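Local coordinates for protein dihydrodipicolinate synthase (Methanocaldococcus jannaschii DSM 2661, PDB 2YXG) that probably catalyses the condensation of pyruvate with aspartate-beta-semialdehyde to 4-hydroxy-tetrahydrodipicolinate, a step of lysine biosynthesis, through a Schiff-base intermediate, at residues Glu25-Phe29 with Gly258-Gly262; Glu211-Met215 with Ile230-Leu234. Residue numbers count along the deposited sequence, not the author numbering.

Contact 1. Residues Glu25-Phe29 with Gly258-Gly262; sequences ENINF and GRPAG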
loop_
_atom_site.group_PDB
_atom_site.type_symbol
_atom_site.label_atom_id
_atom_site.label_comp_id
_atom_site.label_asym_id
_atom_site.label_seq_id
_atom_site.Cartn_x
_atom_site.Cartn_y
_atom_site.Cartn_z
ATOM N N GLU A 25 -2.984 -36.492 19.538
ATOM C CA GLU A 25 -2.586 -37.199 18.364
ATOM C C GLU A 25 -1.834 -36.285 17.389
ATOM O O GLU A 25 -0.799 -36.685 16.819
ATOM C CB GLU A 25 -3.826 -37.872 17.752
ATOM C CG GLU A 25 -3.899 -37.827 16.243
ATOM C CD GLU A 25 -4.952 -38.767 15.617
ATOM O OE1 GLU A 25 -6.026 -39.057 16.240
ATOM O OE2 GLU A 25 -4.672 -39.201 14.470
ATOM N N ASN A 26 -2.296 -35.038 17.227
ATOM C CA ASN A 26 -1.522 -34.078 16.370
ATOM C C ASN A 26 -0.154 -33.785 16.965
ATOM O O ASN A 26 0.860 -33.803 16.283
ATOM C CB ASN A 26 -2.261 -32.763 16.145
ATOM C CG ASN A 26 -3.414 -32.897 15.245
ATOM O OD1 ASN A 26 -3.503 -33.841 14.494
ATOM N ND2 ASN A 26 -4.336 -31.928 15.309
ATOM N N ILE A 27 -0.142 -33.541 18.266
ATOM C CA ILE A 27 1.126 -33.286 18.958
ATOM C C ILE A 27 2.149 -34.381 18.772
ATOM O O ILE A 27 3.288 -34.120 18.344
ATOM C CB ILE A 27 0.909 -32.988 20.427
ATOM C CG1 ILE A 27 0.104 -31.676 20.512
ATOM C CG2 ILE A 27 2.277 -32.829 21.149
ATOM C CD1 ILE A 27 -0.327 -31.248 21.885
ATOM N N ASN A 28 1.758 -35.607 19.057
ATOM C CA ASN A 28 2.690 -36.747 18.866
ATOM C C ASN A 28 3.102 -36.957 17.423
ATOM O O ASN A 28 4.263 -37.298 17.162
ATOM C CB ASN A 28 2.052 -38.036 19.402
ATOM C CG ASN A 28 2.004 -38.056 20.881
ATOM O OD1 ASN A 28 1.012 -38.494 21.474
ATOM N ND2 ASN A 28 3.084 -37.575 21.518
ATOM N N PHE A 29 2.174 -36.765 16.480
ATOM C CA PHE A 29 2.547 -36.766 15.067
ATOM C C PHE A 29 3.703 -35.786 14.741
ATOM O O PHE A 29 4.639 -36.131 14.057
ATOM C CB PHE A 29 1.348 -36.476 14.169
ATOM C CG PHE A 29 1.693 -36.334 12.706
ATOM C CD1 PHE A 29 2.146 -37.434 11.960
ATOM C CD2 PHE A 29 1.525 -35.117 12.056
ATOM C CE1 PHE A 29 2.436 -37.316 10.530
ATOM C CE2 PHE A 29 1.791 -34.977 10.665
ATOM C CZ PHE A 29 2.254 -36.084 9.904
ATOM N N GLY A 258 -7.743 -36.757 6.511
ATOM C CA GLY A 258 -8.338 -37.464 7.643
ATOM C C GLY A 258 -7.592 -37.346 8.974
ATOM O O GLY A 258 -7.546 -38.297 9.718
ATOM N N ARG A 259 -6.973 -36.200 9.247
ATOM C CA ARG A 259 -6.284 -35.935 10.518
ATOM C C ARG A 259 -7.219 -35.066 11.377
ATOM O O ARG A 259 -8.117 -34.422 10.838
ATOM C CB ARG A 259 -4.921 -35.259 10.294
ATOM C CG ARG A 259 -3.913 -36.070 9.429
ATOM C CD ARG A 259 -2.405 -35.822 9.780
ATOM N NE ARG A 259 -1.808 -36.977 10.515
ATOM C CZ ARG A 259 -1.700 -37.109 11.854
ATOM N NH1 ARG A 259 -2.121 -36.160 12.712
ATOM N NH2 ARG A 259 -1.160 -38.228 12.346
ATOM N N PRO A 260 -7.051 -35.072 12.713
ATOM C CA PRO A 260 -7.987 -34.251 13.491
ATOM C C PRO A 260 -7.865 -32.773 13.145
ATOM O O PRO A 260 -6.755 -32.253 13.091
ATOM C CB PRO A 260 -7.566 -34.502 14.957
ATOM C CG PRO A 260 -6.754 -35.768 14.926
ATOM C CD PRO A 260 -6.087 -35.793 13.576
ATOM N N ALA A 261 -9.006 -32.134 12.877
ATOM C CA ALA A 261 -9.142 -30.686 12.677
ATOM C C ALA A 261 -10.594 -30.251 12.962
ATOM O O ALA A 261 -10.855 -29.414 13.826
ATOM C CB ALA A 261 -8.688 -30.282 11.237
ATOM N N GLY A 262 -11.547 -30.850 12.262
ATOM C CA GLY A 262 -12.933 -30.402 12.291
ATOM C C GLY A 262 -13.205 -28.982 11.743
ATOM O O GLY A 262 -12.527 -28.489 10.818
#
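R259 gives up more surface here than any other residue of the two segments. Its CA-CB bond runs sideways, but the long side chain reaches helix 20-32 and lays its guanidinium flat on one face of the F29 ring. The planes are 17° apart, and R259 CZ sits 3.8 Å from the centroid of the F29 ring. This is a stacked cation-pi pair. E25 adds a negative charge nearby, with E25 OE2 4.2 Å from R259 NH2. That is too far for a salt bridge, and the oxygen lies well out of the guanidinium plane. P260 comes next. Its ring packs on the E25 side chain, with E25 CD 3.6 Å from P260 CG. Helix 20-32 follows the first strand of the TIM barrel, and 258-262 belongs to the loop between helices 248-256 and 273-286. The contact thus joins the first helix of the barrel to the C-terminal helical part of the chain. Just before R259, G258 closes the end of helix 248-256 in a Schellman motif; its positive phi favours glycine. N26 supplies a hydrogen bond between the segments: N26 ND2 donates to P260 O at 3.3 Å, almost in line.

Contact 2. Residues Glu211-Met215 with Ile230-Leu234; sequences EFVEM and IHYKL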
loop_
_atom_site.group_PDB
_atom_site.type_symbol
_atom_site.label_atom_id
_atom_site.label_comp_id
_atom_site.label_asym_id
_atom_site.label_seq_id
_atom_site.Cartn_x
_atom_site.Cartn_y
_atom_site.Cartn_z
ATOM N N GLU A 211 9.356 -33.067 6.172
ATOM C CA GLU A 211 9.946 -32.364 5.057
ATOM C C GLU A 211 10.419 -30.958 5.432
ATOM O O GLU A 211 11.549 -30.551 5.109
ATOM C CB GLU A 211 8.934 -32.339 3.916
ATOM C CG GLU A 211 8.541 -33.739 3.385
ATOM C CD GLU A 211 7.429 -34.455 4.186
ATOM O OE1 GLU A 211 7.068 -34.083 5.344
ATOM O OE2 GLU A 211 6.919 -35.463 3.651
ATOM N N PHE A 212 9.561 -30.214 6.124
ATOM C CA PHE A 212 9.953 -28.898 6.593
ATOM C C PHE A 212 11.151 -28.915 7.555
ATOM O O PHE A 212 12.068 -28.173 7.353
ATOM C CB PHE A 212 8.759 -28.146 7.208
ATOM C CG PHE A 212 8.649 -26.727 6.712
ATOM C CD1 PHE A 212 8.580 -26.473 5.330
ATOM C CD2 PHE A 212 8.675 -25.655 7.598
ATOM C CE1 PHE A 212 8.523 -25.176 4.835
ATOM C CE2 PHE A 212 8.617 -24.330 7.102
ATOM C CZ PHE A 212 8.538 -24.110 5.721
ATOM N N VAL A 213 11.139 -29.772 8.569
ATOM C CA VAL A 213 12.301 -29.950 9.442
ATOM C C VAL A 213 13.571 -30.209 8.645
ATOM O O VAL A 213 14.644 -29.638 8.906
ATOM C CB VAL A 213 12.082 -31.114 10.452
ATOM C CG1 VAL A 213 13.423 -31.661 10.965
ATOM C CG2 VAL A 213 11.078 -30.670 11.567
ATOM N N GLU A 214 13.472 -31.069 7.656
ATOM C CA GLU A 214 14.690 -31.365 6.970
ATOM C C GLU A 214 15.121 -30.206 6.047
ATOM O O GLU A 214 16.326 -29.917 5.960
ATOM C CB GLU A 214 14.659 -32.765 6.359
ATOM C CG GLU A 214 14.076 -32.914 5.022
ATOM C CD GLU A 214 14.423 -34.341 4.412
ATOM O OE1 GLU A 214 13.932 -35.388 5.004
ATOM O OE2 GLU A 214 15.196 -34.378 3.374
ATOM N N MET A 215 14.155 -29.465 5.474
ATOM C CA MET A 215 14.527 -28.318 4.626
ATOM C C MET A 215 15.246 -27.276 5.496
ATOM O O MET A 215 16.271 -26.734 5.113
ATOM C CB MET A 215 13.285 -27.646 4.017
ATOM C CG MET A 215 13.620 -26.443 3.087
ATOM S SD MET A 215 12.140 -25.482 2.748
ATOM C CE MET A 215 12.099 -24.507 4.273
ATOM N N ILE A 230 13.646 -28.937 -1.469
ATOM C CA ILE A 230 12.431 -29.143 -0.674
ATOM C C ILE A 230 11.523 -27.901 -0.703
ATOM O O ILE A 230 10.323 -28.020 -0.778
ATOM C CB ILE A 230 12.790 -29.496 0.803
ATOM C CG1 ILE A 230 13.590 -30.817 0.846
ATOM C CG2 ILE A 230 11.534 -29.544 1.703
ATOM C CD1 ILE A 230 13.805 -31.307 2.269
ATOM N N HIS A 231 12.103 -26.719 -0.662
ATOM C CA HIS A 231 11.333 -25.470 -0.783
ATOM C C HIS A 231 10.456 -25.462 -2.061
ATOM O O HIS A 231 9.273 -25.172 -1.989
ATOM C CB HIS A 231 12.310 -24.293 -0.797
ATOM C CG HIS A 231 11.655 -22.965 -0.994
ATOM N ND1 HIS A 231 11.489 -22.386 -2.244
ATOM C CD2 HIS A 231 11.114 -22.097 -0.099
ATOM C CE1 HIS A 231 10.892 -21.214 -2.108
ATOM N NE2 HIS A 231 10.650 -21.019 -0.813
ATOM N N TYR A 232 11.060 -25.769 -3.216
ATOM C CA TYR A 232 10.313 -25.786 -4.476
ATOM C C TYR A 232 9.370 -26.943 -4.611
ATOM O O TYR A 232 8.339 -26.791 -5.234
ATOM C CB TYR A 232 11.217 -25.676 -5.718
ATOM C CG TYR A 232 11.747 -24.279 -5.794
ATOM C CD1 TYR A 232 10.863 -23.208 -6.036
ATOM C CD2 TYR A 232 13.095 -23.997 -5.536
ATOM C CE1 TYR A 232 11.311 -21.903 -6.052
ATOM C CE2 TYR A 232 13.558 -22.682 -5.569
ATOM C CZ TYR A 232 12.643 -21.648 -5.803
ATOM O OH TYR A 232 13.024 -20.362 -5.807
ATOM N N LYS A 233 9.695 -28.097 -4.038
ATOM C CA LYS A 233 8.729 -29.196 -4.033
ATOM C C LYS A 233 7.452 -28.832 -3.215
ATOM O O LYS A 233 6.347 -29.225 -3.570
ATOM C CB LYS A 233 9.377 -30.495 -3.491
ATOM C CG LYS A 233 8.382 -31.630 -3.191
ATOM C CD LYS A 233 9.125 -32.851 -2.609
ATOM C CE LYS A 233 8.875 -33.094 -1.079
ATOM N NZ LYS A 233 9.072 -34.555 -0.576
ATOM N N LEU A 234 7.634 -28.101 -2.117
ATOM C CA LEU A 234 6.531 -27.667 -1.247
ATOM C C LEU A 234 5.881 -26.331 -1.594
ATOM O O LEU A 234 4.915 -25.904 -0.956
ATOM C CB LEU A 234 7.044 -27.574 0.216
ATOM C CG LEU A 234 7.704 -28.834 0.815
ATOM C CD1 LEU A 234 8.092 -28.575 2.279
ATOM C CD2 LEU A 234 6.711 -29.956 0.690
#
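E211 starts the contact on helix 209-221. Its CA-CB bond points toward helix 224-240, but the carboxylate end leads away. Its CB lies 4.2 Å from L234 CD1, and its backbone E211 O is 3.6 Å from I230 CG2. K233 comes near on the exposed side, with K233 NZ 4.1 Å from E211 CG, so the aliphatic part of the glutamate is what it meets. F212 starts out away from the partner helix, yet its ring swings back. L234 CD1 meets the ring edge, 3.7 Å from F212 CD1. The same ring also touches V200 and S202 of strand 199-202, so F212 fills the space between this strand, the last of the TIM barrel, and helix 224-240. The two helices are consecutive and form a helical hairpin on the outside of the barrel. Over these segments the axes come within 10.2 Å at an angle of 147°, so they run roughly antiparallel. M215 is one turn after E211 and fills the gap between the helices. M215 CB is 3.5 Å from I230 CG2; I230 has the largest area buried in this contact. M215 SD reaches H231, 3.7 Å from H231 CB, and lies at the imidazole edge, 5.4 Å from the ring centroid. H231 also packs on S171 of a second subunit, and Y232 OH hydrogen-bonds L195 O of that subunit.

From the N terminus, the chain forms strand 4-7 and then helix 20-32, where contact 1 opens. It then makes the other seven strands of the barrel, ending with strand 199-202. Helices 209-221 and 224-240 follow, and contact 2 closes the short loop between them, with 14 residues between its segments. After helix 248-256 the chain returns to helix 20-32, and contact 1 closes a loop of 228 intervening residues. The loop of contact 2 lies wholly within this long one. Contact 1 ties the start of the barrel to the C-terminal region; contact 2 pairs neighbouring helices. Their centres are 20 Å apart and their nearest atoms about 7 Å, without touching.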